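Local coordinates for protein trehalose-6-phosphate phosphatase (Candida albicans, PDB 5DXI) that is a phosphatase domain of the HAD superfamily that binds a magnesium ion and beryllium trifluoride in a shared pocket, at residues V199-H203 with E223-M228. Numbering follows the deposited sequence.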
loop_
_atom_site.group_PDB
_atom_site.type_symbol
_atom_site.label_atom_id
_atom_site.label_comp_id
_atom_site.label_asym_id
_atom_site.label_seq_id
_atom_site.Cartn_x
_atom_site.Cartn_y
_atom_site.Cartn_z
ATOM N N VAL A 199 5.814 12.205 -1.343
ATOM C CA VAL A 199 7.262 12.311 -1.397
ATOM C C VAL A 199 7.701 13.626 -2.043
ATOM O O VAL A 199 8.535 14.353 -1.498
ATOM C CB VAL A 199 7.865 11.132 -2.168
ATOM C CG1 VAL A 199 9.318 11.403 -2.550
ATOM C CG2 VAL A 199 7.731 9.849 -1.361
ATOM N N LEU A 200 7.139 13.934 -3.204
ATOM C CA LEU A 200 7.512 15.162 -3.901
ATOM C C LEU A 200 6.659 16.294 -3.376
ATOM O O LEU A 200 5.792 16.809 -4.082
ATOM C CB LEU A 200 7.342 15.012 -5.409
ATOM C CG LEU A 200 8.192 13.911 -6.042
ATOM C CD1 LEU A 200 7.887 13.825 -7.523
ATOM C CD2 LEU A 200 9.687 14.138 -5.799
ATOM N N HIS A 201 6.926 16.680 -2.135
ATOM C CA HIS A 201 6.045 17.570 -1.383
ATOM C C HIS A 201 6.808 18.051 -0.152
ATOM O O HIS A 201 7.584 17.293 0.428
ATOM C CB HIS A 201 4.761 16.829 -0.979
ATOM C CG HIS A 201 3.625 17.725 -0.590
ATOM N ND1 HIS A 201 2.902 18.453 -1.512
ATOM C CD2 HIS A 201 3.061 17.980 0.615
ATOM C CE1 HIS A 201 1.959 19.136 -0.889
ATOM N NE2 HIS A 201 2.028 18.863 0.404
ATOM N N PRO A 202 6.594 19.312 0.258
ATOM C CA PRO A 202 7.294 19.780 1.456
ATOM C C PRO A 202 6.957 18.942 2.690
ATOM O O PRO A 202 5.784 18.759 3.025
ATOM C CB PRO A 202 6.780 21.215 1.626
ATOM C CG PRO A 202 6.297 21.618 0.266
ATOM C CD PRO A 202 5.759 20.361 -0.350
ATOM N N HIS A 203 7.982 18.379 3.319
ATOM C CA HIS A 203 7.818 17.597 4.548
ATOM C C HIS A 203 7.372 18.502 5.698
ATOM O O HIS A 203 7.962 19.562 5.904
ATOM C CB HIS A 203 9.134 16.906 4.899
ATOM C CG HIS A 203 9.049 15.950 6.045
ATOM N ND1 HIS A 203 9.167 16.343 7.362
ATOM C CD2 HIS A 203 8.932 14.602 6.063
ATOM C CE1 HIS A 203 9.093 15.278 8.142
ATOM N NE2 HIS A 203 8.953 14.208 7.377
ATOM N N GLU A 223 13.479 20.526 2.084
ATOM C CA GLU A 223 12.108 20.268 2.506
ATOM C C GLU A 223 11.661 18.870 2.075
ATOM O O GLU A 223 10.609 18.392 2.503
ATOM C CB GLU A 223 11.155 21.327 1.940
ATOM C CG GLU A 223 11.415 22.742 2.472
ATOM C CD GLU A 223 10.482 23.788 1.872
ATOM O OE1 GLU A 223 9.663 23.443 0.990
ATOM O OE2 GLU A 223 10.590 24.967 2.267
ATOM N N LEU A 224 12.463 18.210 1.239
ATOM C CA LEU A 224 12.139 16.852 0.801
ATOM C C LEU A 224 12.441 15.839 1.895
ATOM O O LEU A 224 13.324 16.059 2.717
ATOM C CB LEU A 224 12.909 16.492 -0.471
ATOM C CG LEU A 224 12.469 17.246 -1.728
ATOM C CD1 LEU A 224 13.385 16.942 -2.905
ATOM C CD2 LEU A 224 11.030 16.901 -2.073
ATOM N N PRO A 225 11.710 14.712 1.905
ATOM C CA PRO A 225 12.086 13.637 2.827
ATOM C C PRO A 225 13.509 13.174 2.531
ATOM O O PRO A 225 13.918 13.198 1.369
ATOM C CB PRO A 225 11.075 12.527 2.517
ATOM C CG PRO A 225 9.949 13.211 1.793
ATOM C CD PRO A 225 10.595 14.322 1.027
ATOM N N ASP A 226 14.265 12.798 3.553
ATOM C CA ASP A 226 15.602 12.263 3.321
ATOM C C ASP A 226 15.669 10.814 3.787
ATOM O O ASP A 226 16.726 10.180 3.754
ATOM C CB ASP A 226 16.658 13.118 4.026
ATOM C CG ASP A 226 16.393 13.264 5.516
ATOM O OD1 ASP A 226 15.297 12.867 5.978
ATOM O OD2 ASP A 226 17.273 13.788 6.227
ATOM N N PHE A 227 14.517 10.302 4.207
ATOM C CA PHE A 227 14.346 8.916 4.626
ATOM C C PHE A 227 12.927 8.492 4.283
ATOM O O PHE A 227 11.962 9.077 4.784
ATOM C CB PHE A 227 14.599 8.762 6.130
ATOM C CG PHE A 227 14.431 7.357 6.642
ATOM C CD1 PHE A 227 15.521 6.509 6.750
ATOM C CD2 PHE A 227 13.190 6.886 7.029
ATOM C CE1 PHE A 227 15.374 5.212 7.231
ATOM C CE2 PHE A 227 13.033 5.593 7.506
ATOM C CZ PHE A 227 14.125 4.755 7.608
ATOM N N MET A 228 12.797 7.494 3.422
ATOM C CA MET A 228 11.490 6.984 3.040
ATOM C C MET A 228 11.456 5.469 3.197
ATOM O O MET A 228 12.231 4.749 2.558
ATOM C CB MET A 228 11.149 7.387 1.595
ATOM C CG MET A 228 10.878 8.879 1.389
ATOM S SD MET A 228 11.777 9.589 -0.011
ATOM C CE MET A 228 13.437 9.644 0.670
#
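Val199 closes helix 191-199, and its CG1 lies 4.0 Å from SD of Met228, an apolar contact that Trp251 of helix 235-253 joins by touching both side chains. The carbonyl O of Val199 packs on carbon, 3.3 Å from Pro225 CD and 3.6 Å from Leu224 CD2, while also accepting a weak hydrogen bond from His201 N (2.9 Å). That bond closes an inverse gamma turn centred on Leu200, where the chain leaves the helix and bends. His201 then points its CB away from 223-228, and its NE2 is hydrogen-bonded to Lys206 O. Pro202 brings CB to 3.7 Å from Glu223 OE1. At His203 the backbones join: its N donates a nearly straight hydrogen bond to Glu223 O (2.8 Å, 167°), and its ring NE2 is hydrogen-bonded to Arg23 O at the start of neighbouring strand 23-27. This pins the two ends of the connection between helix 191-199 and strand 227-232 in the Rossmann-like α/β core of a HAD phosphatase; that strand leads to the magnesium ligand Asp233.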